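Local coordinates for protein 2-nitrobenzoate nitroreductase (Pseudomonas fluorescens, PDB 4Z85) that reduces the nitro group of 2-nitrobenzoate as an oxidoreductase of the flavoredoxin family, probably with FMN as its cofactor, at residues A[29-33]-A[128-132]; A[37-41]-A[111-115]; A[53-57]-A[157-161]; A[123-127]-A[139-143]. All blocks are in the same frame, centred on the assembly; numbering follows the deposited sequence.

Contact 1. Residues A[29-33]-A[128-132]; sequences LVTSL and DVPRI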
loop_
_atom_site.group_PDB
_atom_site.type_symbol
_atom_site.label_atom_id
_atom_site.label_comp_id
_atom_site.label_asym_id
_atom_site.label_seq_id
_atom_site.Cartn_x
_atom_site.Cartn_y
_atom_site.Cartn_z
ATOM N N LEU A 29 8.487 8.692 0.052
ATOM C CA LEU A 29 8.937 10.081 0.086
ATOM C C LEU A 29 9.744 10.298 -1.189
ATOM O O LEU A 29 10.884 9.888 -1.285
ATOM C CB LEU A 29 9.752 10.354 1.353
ATOM C CG LEU A 29 10.363 11.746 1.525
ATOM C CD1 LEU A 29 9.340 12.832 1.237
ATOM C CD2 LEU A 29 10.907 11.850 2.948
ATOM N N VAL A 30 9.093 10.886 -2.179
ATOM C CA VAL A 30 9.646 11.005 -3.526
ATOM C C VAL A 30 10.510 12.246 -3.640
ATOM O O VAL A 30 10.030 13.361 -3.389
ATOM C CB VAL A 30 8.519 11.045 -4.567
ATOM C CG1 VAL A 30 9.073 11.227 -5.984
ATOM C CG2 VAL A 30 7.686 9.755 -4.486
ATOM N N THR A 31 11.775 12.044 -4.004
ATOM C CA THR A 31 12.613 13.161 -4.435
ATOM C C THR A 31 12.682 13.186 -5.962
ATOM O O THR A 31 12.761 12.135 -6.623
ATOM C CB THR A 31 14.042 13.106 -3.835
ATOM O OG1 THR A 31 14.586 11.785 -3.925
ATOM C CG2 THR A 31 14.025 13.549 -2.372
ATOM N N SER A 32 12.613 14.398 -6.509
ATOM C CA SER A 32 12.619 14.594 -7.955
ATOM C C SER A 32 13.350 15.901 -8.266
ATOM O O SER A 32 13.576 16.701 -7.366
ATOM C CB SER A 32 11.189 14.606 -8.505
ATOM O OG SER A 32 10.374 15.569 -7.859
ATOM N N LEU A 33 13.735 16.105 -9.524
ATOM C CA LEU A 33 14.422 17.340 -9.924
ATOM C C LEU A 33 13.619 18.149 -10.938
ATOM O O LEU A 33 13.065 17.589 -11.882
ATOM C CB LEU A 33 15.795 17.018 -10.512
ATOM C CG LEU A 33 16.843 16.397 -9.599
ATOM C CD1 LEU A 33 18.074 16.022 -10.410
ATOM C CD2 LEU A 33 17.203 17.370 -8.490
ATOM N N ASP A 128 20.104 10.488 -12.074
ATOM C CA ASP A 128 20.566 11.827 -11.718
ATOM C C ASP A 128 19.917 12.376 -10.453
ATOM O O ASP A 128 20.511 13.190 -9.746
ATOM C CB ASP A 128 20.314 12.791 -12.875
ATOM C CG ASP A 128 21.148 12.458 -14.102
ATOM O OD1 ASP A 128 22.306 12.011 -13.931
ATOM O OD2 ASP A 128 20.638 12.633 -15.228
ATOM N N VAL A 129 18.695 11.939 -10.169
ATOM C CA VAL A 129 17.983 12.422 -8.989
ATOM C C VAL A 129 18.628 11.841 -7.739
ATOM O O VAL A 129 18.880 10.645 -7.667
ATOM C CB VAL A 129 16.482 12.048 -9.036
ATOM C CG1 VAL A 129 15.749 12.585 -7.805
ATOM C CG2 VAL A 129 15.847 12.585 -10.300
ATOM N N PRO A 130 18.923 12.699 -6.752
ATOM C CA PRO A 130 19.564 12.266 -5.514
ATOM C C PRO A 130 18.561 11.690 -4.517
ATOM O O PRO A 130 17.368 11.982 -4.612
ATOM C CB PRO A 130 20.160 13.562 -4.970
ATOM C CG PRO A 130 19.193 14.591 -5.403
ATOM C CD PRO A 130 18.715 14.158 -6.772
ATOM N N ARG A 131 19.065 10.890 -3.588
ATOM C CA ARG A 131 18.281 10.385 -2.476
ATOM C C ARG A 131 18.476 11.287 -1.270
ATOM O O ARG A 131 19.391 12.115 -1.243
ATOM C CB ARG A 131 18.695 8.966 -2.129
ATOM C CG ARG A 131 20.073 8.888 -1.494
ATOM C CD ARG A 131 20.352 7.500 -0.995
ATOM N NE ARG A 131 21.731 7.321 -0.529
ATOM C CZ ARG A 131 22.168 7.666 0.679
ATOM N NH1 ARG A 131 21.348 8.239 1.552
ATOM N NH2 ARG A 131 23.434 7.445 1.013
ATOM N N ILE A 132 17.616 11.118 -0.273
ATOM C CA ILE A 132 17.757 11.819 0.997
ATOM C C ILE A 132 18.863 11.157 1.801
ATOM O O ILE A 132 18.898 9.934 1.922
ATOM C CB ILE A 132 16.427 11.811 1.768
ATOM C CG1 ILE A 132 15.452 12.788 1.100
ATOM C CG2 ILE A 132 16.642 12.149 3.244
ATOM C CD1 ILE A 132 14.026 12.626 1.546
#

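Contact 2. Residues A[37-41]-A[111-115]; sequences GLCNA and ISEAE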
loop_
_atom_site.group_PDB
_atom_site.type_symbol
_atom_site.label_atom_id
_atom_site.label_comp_id
_atom_site.label_asym_id
_atom_site.label_seq_id
_atom_site.Cartn_x
_atom_site.Cartn_y
_atom_site.Cartn_z
ATOM N N GLY A 37 17.375 21.975 -11.717
ATOM C CA GLY A 37 18.192 21.115 -10.876
ATOM C C GLY A 37 17.809 21.210 -9.409
ATOM O O GLY A 37 18.487 20.657 -8.541
ATOM N N LEU A 38 16.722 21.926 -9.140
ATOM C CA LEU A 38 16.175 22.046 -7.793
ATOM C C LEU A 38 15.511 20.731 -7.382
ATOM O O LEU A 38 14.797 20.126 -8.177
ATOM C CB LEU A 38 15.169 23.198 -7.732
ATOM C CG LEU A 38 14.626 23.678 -6.391
ATOM C CD1 LEU A 38 15.423 24.880 -5.912
ATOM C CD2 LEU A 38 13.150 24.031 -6.514
ATOM N N CYS A 39 15.741 20.294 -6.149
ATOM C CA CYS A 39 15.175 19.025 -5.694
ATOM C C CYS A 39 13.897 19.211 -4.883
ATOM O O CYS A 39 13.903 19.831 -3.817
ATOM C CB CYS A 39 16.193 18.245 -4.866
ATOM S SG CYS A 39 15.595 16.592 -4.312
ATOM N N ASN A 40 12.803 18.655 -5.392
ATOM C CA ASN A 40 11.545 18.653 -4.672
ATOM C C ASN A 40 11.400 17.337 -3.919
ATOM O O ASN A 40 11.954 16.315 -4.328
ATOM C CB ASN A 40 10.371 18.865 -5.625
ATOM C CG ASN A 40 10.328 20.274 -6.193
ATOM O OD1 ASN A 40 10.447 20.474 -7.403
ATOM N ND2 ASN A 40 10.143 21.255 -5.320
ATOM N N ALA A 41 10.683 17.383 -2.801
ATOM C CA ALA A 41 10.434 16.191 -1.993
ATOM C C ALA A 41 8.981 16.199 -1.553
ATOM O O ALA A 41 8.473 17.225 -1.101
ATOM C CB ALA A 41 11.365 16.147 -0.801
ATOM N N ILE A 111 9.128 25.924 -4.428
ATOM C CA ILE A 111 10.377 25.944 -3.676
ATOM C C ILE A 111 10.836 24.524 -3.348
ATOM O O ILE A 111 10.040 23.584 -3.375
ATOM C CB ILE A 111 10.235 26.769 -2.376
ATOM C CG1 ILE A 111 9.260 26.103 -1.402
ATOM C CG2 ILE A 111 9.761 28.178 -2.688
ATOM C CD1 ILE A 111 9.932 25.303 -0.294
ATOM N N SER A 112 12.118 24.367 -3.041
ATOM C CA SER A 112 12.656 23.056 -2.711
ATOM C C SER A 112 12.287 22.663 -1.290
ATOM O O SER A 112 12.770 23.263 -0.332
ATOM C CB SER A 112 14.174 23.032 -2.868
ATOM O OG SER A 112 14.739 21.947 -2.148
ATOM N N GLU A 113 11.434 21.653 -1.156
ATOM C CA GLU A 113 11.059 21.170 0.165
ATOM C C GLU A 113 12.274 20.660 0.923
ATOM O O GLU A 113 12.383 20.848 2.135
ATOM C CB GLU A 113 10.006 20.063 0.065
ATOM C CG GLU A 113 8.662 20.528 -0.452
ATOM C CD GLU A 113 8.560 20.469 -1.971
ATOM O OE1 GLU A 113 9.593 20.239 -2.642
ATOM O OE2 GLU A 113 7.437 20.645 -2.488
ATOM N N ALA A 114 13.188 20.020 0.203
ATOM C CA ALA A 114 14.348 19.398 0.825
ATOM C C ALA A 114 15.195 20.444 1.542
ATOM O O ALA A 114 15.772 20.175 2.597
ATOM C CB ALA A 114 15.165 18.660 -0.210
ATOM N N GLU A 115 15.248 21.640 0.965
ATOM C CA GLU A 115 15.967 22.756 1.568
ATOM C C GLU A 115 15.179 23.353 2.728
ATOM O O GLU A 115 15.734 23.642 3.794
ATOM C CB GLU A 115 16.253 23.839 0.521
ATOM C CG GLU A 115 17.643 24.439 0.633
ATOM C CD GLU A 115 18.726 23.375 0.603
ATOM O OE1 GLU A 115 18.589 22.411 -0.184
ATOM O OE2 GLU A 115 19.706 23.493 1.371
#

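Contact 3. Residues A[53-57]-A[157-161]; sequences DPPLF and FGEIV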
loop_
_atom_site.group_PDB
_atom_site.type_symbol
_atom_site.label_atom_id
_atom_site.label_comp_id
_atom_site.label_asym_id
_atom_site.label_seq_id
_atom_site.Cartn_x
_atom_site.Cartn_y
_atom_site.Cartn_z
ATOM N N ASP A 53 8.759 -8.461 -12.052
ATOM C CA ASP A 53 9.271 -8.731 -13.407
ATOM C C ASP A 53 8.378 -8.124 -14.498
ATOM O O ASP A 53 7.478 -8.785 -14.998
ATOM C CB ASP A 53 9.400 -10.246 -13.619
ATOM C CG ASP A 53 9.903 -10.608 -15.008
ATOM O OD1 ASP A 53 10.568 -9.761 -15.632
ATOM O OD2 ASP A 53 9.638 -11.741 -15.463
ATOM N N PRO A 54 8.627 -6.861 -14.862
ATOM C CA PRO A 54 9.662 -5.972 -14.329
ATOM C C PRO A 54 9.307 -5.439 -12.933
ATOM O O PRO A 54 8.124 -5.478 -12.584
ATOM C CB PRO A 54 9.696 -4.838 -15.353
ATOM C CG PRO A 54 8.336 -4.786 -15.881
ATOM C CD PRO A 54 7.844 -6.207 -15.926
ATOM N N PRO A 55 10.306 -4.979 -12.160
ATOM C CA PRO A 55 10.078 -4.504 -10.785
ATOM C C PRO A 55 9.351 -3.158 -10.782
ATOM O O PRO A 55 9.992 -2.111 -10.887
ATOM C CB PRO A 55 11.496 -4.383 -10.214
ATOM C CG PRO A 55 12.351 -4.139 -11.398
ATOM C CD PRO A 55 11.735 -4.932 -12.520
ATOM N N LEU A 56 8.021 -3.202 -10.685
ATOM C CA LEU A 56 7.209 -2.002 -10.854
ATOM C C LEU A 56 6.439 -1.694 -9.578
ATOM O O LEU A 56 6.074 -2.616 -8.825
ATOM C CB LEU A 56 6.197 -2.157 -11.983
ATOM C CG LEU A 56 6.710 -2.412 -13.406
ATOM C CD1 LEU A 56 5.543 -2.287 -14.388
ATOM C CD2 LEU A 56 7.815 -1.450 -13.766
ATOM N N PHE A 57 6.178 -0.399 -9.394
ATOM C CA PHE A 57 5.311 0.076 -8.311
ATOM C C PHE A 57 4.410 1.193 -8.835
ATOM O O PHE A 57 4.641 1.735 -9.918
ATOM C CB PHE A 57 6.135 0.587 -7.115
ATOM C CG PHE A 57 7.037 1.723 -7.471
ATOM C CD1 PHE A 57 6.584 3.040 -7.408
ATOM C CD2 PHE A 57 8.331 1.478 -7.911
ATOM C CE1 PHE A 57 7.409 4.097 -7.767
ATOM C CE2 PHE A 57 9.171 2.532 -8.286
ATOM C CZ PHE A 57 8.710 3.842 -8.204
ATOM N N PHE A 157 3.550 4.964 -12.607
ATOM C CA PHE A 157 4.136 3.636 -12.520
ATOM C C PHE A 157 5.631 3.767 -12.714
ATOM O O PHE A 157 6.096 4.263 -13.753
ATOM C CB PHE A 157 3.530 2.684 -13.553
ATOM C CG PHE A 157 2.098 2.351 -13.282
ATOM C CD1 PHE A 157 1.085 3.210 -13.690
ATOM C CD2 PHE A 157 1.752 1.182 -12.601
ATOM C CE1 PHE A 157 -0.238 2.901 -13.435
ATOM C CE2 PHE A 157 0.423 0.874 -12.341
ATOM C CZ PHE A 157 -0.572 1.740 -12.763
ATOM N N GLY A 158 6.373 3.352 -11.690
ATOM C CA GLY A 158 7.812 3.498 -11.704
ATOM C C GLY A 158 8.454 2.129 -11.769
ATOM O O GLY A 158 7.878 1.153 -11.285
ATOM N N GLU A 159 9.650 2.069 -12.356
ATOM C CA GLU A 159 10.436 0.839 -12.369
ATOM C C GLU A 159 11.661 1.023 -11.493
ATOM O O GLU A 159 12.381 2.018 -11.614
ATOM C CB GLU A 159 10.854 0.463 -13.796
ATOM C CG GLU A 159 11.776 -0.755 -13.841
ATOM C CD GLU A 159 12.120 -1.164 -15.247
ATOM O OE1 GLU A 159 11.589 -0.532 -16.187
ATOM O OE2 GLU A 159 12.925 -2.112 -15.404
ATOM N N ILE A 160 11.872 0.090 -10.577
ATOM C CA ILE A 160 13.040 0.133 -9.721
ATOM C C ILE A 160 14.259 -0.338 -10.505
ATOM O O ILE A 160 14.291 -1.469 -10.971
ATOM C CB ILE A 160 12.868 -0.758 -8.489
ATOM C CG1 ILE A 160 11.577 -0.397 -7.758
ATOM C CG2 ILE A 160 14.074 -0.622 -7.564
ATOM C CD1 ILE A 160 11.153 -1.436 -6.743
ATOM N N VAL A 161 15.257 0.520 -10.642
ATOM C CA VAL A 161 16.458 0.089 -11.352
ATOM C C VAL A 161 17.550 -0.270 -10.366
ATOM O O VAL A 161 18.363 -1.162 -10.653
ATOM C CB VAL A 161 16.944 1.151 -12.353
ATOM C CG1 VAL A 161 15.827 1.461 -13.327
ATOM C CG2 VAL A 161 17.387 2.398 -11.651
#

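Contact 4. Residues A[123-127]-A[139-143]; sequences PSTTI and WECKL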
loop_
_atom_site.group_PDB
_atom_site.type_symbol
_atom_site.label_atom_id
_atom_site.label_comp_id
_atom_site.label_asym_id
_atom_site.label_seq_id
_atom_site.Cartn_x
_atom_site.Cartn_y
_atom_site.Cartn_z
ATOM N N PRO A 123 23.993 11.867 -3.937
ATOM C CA PRO A 123 23.806 11.444 -5.331
ATOM C C PRO A 123 23.386 9.972 -5.478
ATOM O O PRO A 123 23.765 9.123 -4.660
ATOM C CB PRO A 123 25.189 11.671 -5.950
ATOM C CG PRO A 123 25.789 12.755 -5.127
ATOM C CD PRO A 123 25.290 12.537 -3.728
ATOM N N SER A 124 22.599 9.687 -6.512
ATOM C CA SER A 124 22.258 8.313 -6.864
ATOM C C SER A 124 23.270 7.732 -7.843
ATOM O O SER A 124 23.956 8.472 -8.545
ATOM C CB SER A 124 20.852 8.230 -7.464
ATOM O OG SER A 124 19.863 8.546 -6.504
ATOM N N THR A 125 23.336 6.404 -7.897
ATOM C CA THR A 125 24.299 5.696 -8.741
ATOM C C THR A 125 23.836 5.538 -10.189
ATOM O O THR A 125 24.597 5.798 -11.127
ATOM C CB THR A 125 24.603 4.302 -8.158
ATOM O OG1 THR A 125 25.233 4.452 -6.881
ATOM C CG2 THR A 125 25.522 3.517 -9.072
ATOM N N THR A 126 22.586 5.123 -10.376
ATOM C CA THR A 126 22.082 4.809 -11.708
ATOM C C THR A 126 21.288 5.932 -12.360
ATOM O O THR A 126 20.917 5.836 -13.534
ATOM C CB THR A 126 21.179 3.574 -11.675
ATOM O OG1 THR A 126 20.029 3.860 -10.866
ATOM C CG2 THR A 126 21.928 2.380 -11.102
ATOM N N ILE A 127 20.991 6.980 -11.602
ATOM C CA ILE A 127 20.179 8.070 -12.124
ATOM C C ILE A 127 20.678 9.400 -11.581
ATOM O O ILE A 127 21.554 9.435 -10.720
ATOM C CB ILE A 127 18.673 7.910 -11.762
ATOM C CG1 ILE A 127 18.499 7.762 -10.248
ATOM C CG2 ILE A 127 18.049 6.729 -12.486
ATOM C CD1 ILE A 127 17.051 7.757 -9.816
ATOM N N TRP A 139 14.822 3.644 -3.352
ATOM C CA TRP A 139 14.734 3.042 -4.671
ATOM C C TRP A 139 15.128 4.089 -5.707
ATOM O O TRP A 139 14.551 5.175 -5.755
ATOM C CB TRP A 139 13.313 2.550 -4.972
ATOM C CG TRP A 139 12.798 1.415 -4.155
ATOM C CD1 TRP A 139 13.496 0.626 -3.281
ATOM C CD2 TRP A 139 11.451 0.929 -4.148
ATOM N NE1 TRP A 139 12.662 -0.327 -2.740
ATOM C CE2 TRP A 139 11.404 -0.164 -3.262
ATOM C CE3 TRP A 139 10.273 1.319 -4.809
ATOM C CZ2 TRP A 139 10.223 -0.867 -3.006
ATOM C CZ3 TRP A 139 9.113 0.623 -4.559
ATOM C CH2 TRP A 139 9.090 -0.459 -3.667
ATOM N N GLU A 140 16.130 3.766 -6.521
ATOM C CA GLU A 140 16.453 4.545 -7.705
ATOM C C GLU A 140 15.556 4.054 -8.836
ATOM O O GLU A 140 15.616 2.866 -9.225
ATOM C CB GLU A 140 17.944 4.398 -8.064
ATOM C CG GLU A 140 18.873 4.794 -6.903
ATOM C CD GLU A 140 20.353 4.747 -7.268
ATOM O OE1 GLU A 140 20.677 4.319 -8.397
ATOM O OE2 GLU A 140 21.184 5.138 -6.416
ATOM N N CYS A 141 14.725 4.977 -9.334
ATOM C CA CYS A 141 13.633 4.638 -10.239
ATOM C C CYS A 141 13.632 5.392 -11.550
ATOM O O CYS A 141 14.033 6.563 -11.631
ATOM C CB CYS A 141 12.288 4.894 -9.563
ATOM S SG CYS A 141 12.115 4.137 -7.943
ATOM N N LYS A 142 13.135 4.697 -12.566
ATOM C CA LYS A 142 12.820 5.301 -13.842
ATOM C C LYS A 142 11.325 5.240 -14.067
ATOM O O LYS A 142 10.642 4.339 -13.572
ATOM C CB LYS A 142 13.573 4.599 -14.974
ATOM C CG LYS A 142 15.079 4.795 -14.866
ATOM C CD LYS A 142 15.818 4.056 -15.982
ATOM C CE LYS A 142 17.272 4.505 -16.094
ATOM N NZ LYS A 142 17.988 3.771 -17.196
ATOM N N LEU A 143 10.817 6.210 -14.807
ATOM C CA LEU A 143 9.408 6.239 -15.140
ATOM C C LEU A 143 9.068 5.105 -16.082
ATOM O O LEU A 143 9.689 4.954 -17.129
ATOM C CB LEU A 143 9.030 7.579 -15.781
ATOM C CG LEU A 143 7.552 7.697 -16.154
ATOM C CD1 LEU A 143 6.681 7.661 -14.881
ATOM C CD2 LEU A 143 7.268 8.945 -16.976
HETATM O O HOH W 1 20.225 6.720 -4.382
#

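Contact 1. Residues A[29-33]-A[128-132]
Residues 29-33 lie on barrel strand 28-33. Residues 128-132 run roughly against them, with end-to-end directions 144° apart. The two are not paired as strands: the nearest CA atoms, Ser32 and Val129, are 5.9 Å apart, and no backbone-backbone hydrogen bond joins them. Side chains bridge the gap instead. Leu29, Thr31 and Leu33 alternate along the strand and all point toward the other segment. Thr31 OG1 donates a hydrogen bond to Pro130 O at 2.9 Å. Beside it, Thr31 CG2 packs on Ile132 CG1 at 3.8 Å. Leu29 CD2 meets Ile132 CD1 at 3.5 Å. At the other end, Leu33 CG lies 4.0 Å from Val129 CG2, and Leu33 CD2 lies 3.9 Å from Pro130 CD. Asn90, at the end of strand 86-90, hydrogen-bonds with Leu29, Thr31 and Ile132. Arg131 pairs through its backbone with Thr122, so the two-stranded piece 121-122/131-132 packs against the barrel where strand 28-33 lies between strands 39-52 and 86-90.

Contact 2. Residues A[37-41]-A[111-115]
Ile111 opens the second segment with its side chain turned away, but its backbone C lies 4.0 Å from Leu38 CD2. Ser112 follows at the N-cap of helix 113-117. Its OG accepts a capping bond from Glu115 N at 3.2 Å and donates to Cys39 O at 2.8 Å, so one hydroxyl serves both helix and strand. Ser112 CB also rests 3.6 Å from Leu38 CG. Glu113 begins the helix and reaches back to the strand. Its OE1 accepts from Asn40 ND2 at 2.9 Å and from Ala41 N at 3.1 Å, while OE2 forms a salt bridge with Lys75. Ala114 completes the contact, with CB 4.0 Å from Cys39 O. On the strand side, Asn40 OD1 is held by Asn80, and Asn40 pairs through its backbone with Ser32 of strand 28-33. The arrangement is a serine N-cap: the first turn of a short helix is docked by side-chain hydrogen bonds on the start of strand 39-52 in the flavin reductase-like barrel.

Contact 3. Residues A[53-57]-A[157-161]
Phe57, Ile160 and Pro55 have the most surface buried here, 94, 63 and 62 Å² respectively. They sit where strand 55-62 runs antiparallel to strand 153-165 in the barrel. The short axes approach to 4.7 Å, with their directions 144° apart. Phe57 and Gly158 form a hydrogen-bonded pair: Phe57 N donates to Gly158 O and Gly158 N to Phe57 O, both at 3.0 Å. The Phe57 ring lies over the glycine. Gly158 CA stands 3.9 Å from the ring centroid, a CH-pi contact over the face. A CB on residue 158 would clash with Phe57 CZ, so glycine lets the ring lie flat there. At the ring edge, Phe57 CD2 packs on Ile160 CG1 at 3.8 Å. Ile160 N in turn donates to Pro55 O at 2.9 Å, and Pro55 CB lies 4.2 Å from Ile160 CB. Proline has no N-H to give, but its carbonyl still serves the ladder. Leu56 and Glu159 form the non-hydrogen-bonded pair between these links, with Leu56 CD2 3.6 Å from Glu159 CB. In the second subunit, Ile18 packs on Pro55 and Met6 on Ile160. The chemistry is thus a backbone ladder supplemented by apolar packing. One feature that depends on the sequence is the match of the Phe57 ring with Gly158, and the apolar side chains also contribute to the dimer interface.

Contact 4. Residues A[123-127]-A[139-143]
A buried glutamate on barrel strand 137-150 holds the loop between strands 121-122 and 131-132 of the flavin reductase-like domain. Glu140 has an m rotamer at chi1 and t at chi2, so its chain extends and carries the carboxylate into the loop. Glu140 OE2 accepts from Thr125 N at 2.9 Å. Glu140 OE1 accepts from Thr126 N, also at 2.9 Å. The p rotamer of Thr126 places its OG1 beside the same oxygen, and OG1 donates to Glu140 OE1 at 2.6 Å. Two successive backbone N-H groups and one hydroxyl thus meet a single carboxylate. Ser124, with an m rotamer, hydrogen-bonds through OG with Val129 O across the loop. Ile127 takes p at chi1 and t at chi2, which brings CD1 onto the strand backbone, 3.7 Å from Cys141 N and 3.9 Å from Glu140 CA. The extended Lys142 side chain runs past, its CG 4.3 Å from Ile127 CG2. His3 of the second subunit packs on Thr125 and makes a weak hydrogen bond with Glu140 OE2. A water completes the network, donating to Ser124 OG at 2.8 Å and to Glu140 OE2 at 2.7 Å.

From the N terminus, strand 28-33 opens contact 1, and the next strand opens contact 2 at 37-41. Segment 53-57 then opens contact 3. Contact 2 closes first, at 111-115, nested inside the loop of contact 1. Contact 4 opens at 123-127, before contact 1 closes at 128-132, so these two cross. Contact 4 closes at 139-143, nested within contact 3, which closes last at 157-161. Contact 3 crosses both contact 1 and contact 2. Contacts 1 and 2 touch through neighbouring strands 28-33 and 39-52, contacts 3 and 4 through neighbouring strands 153-165 and 137-150. Contacts 1, 2 and 4 join helix and loop segments to the barrel, while contact 3 joins two of its strands.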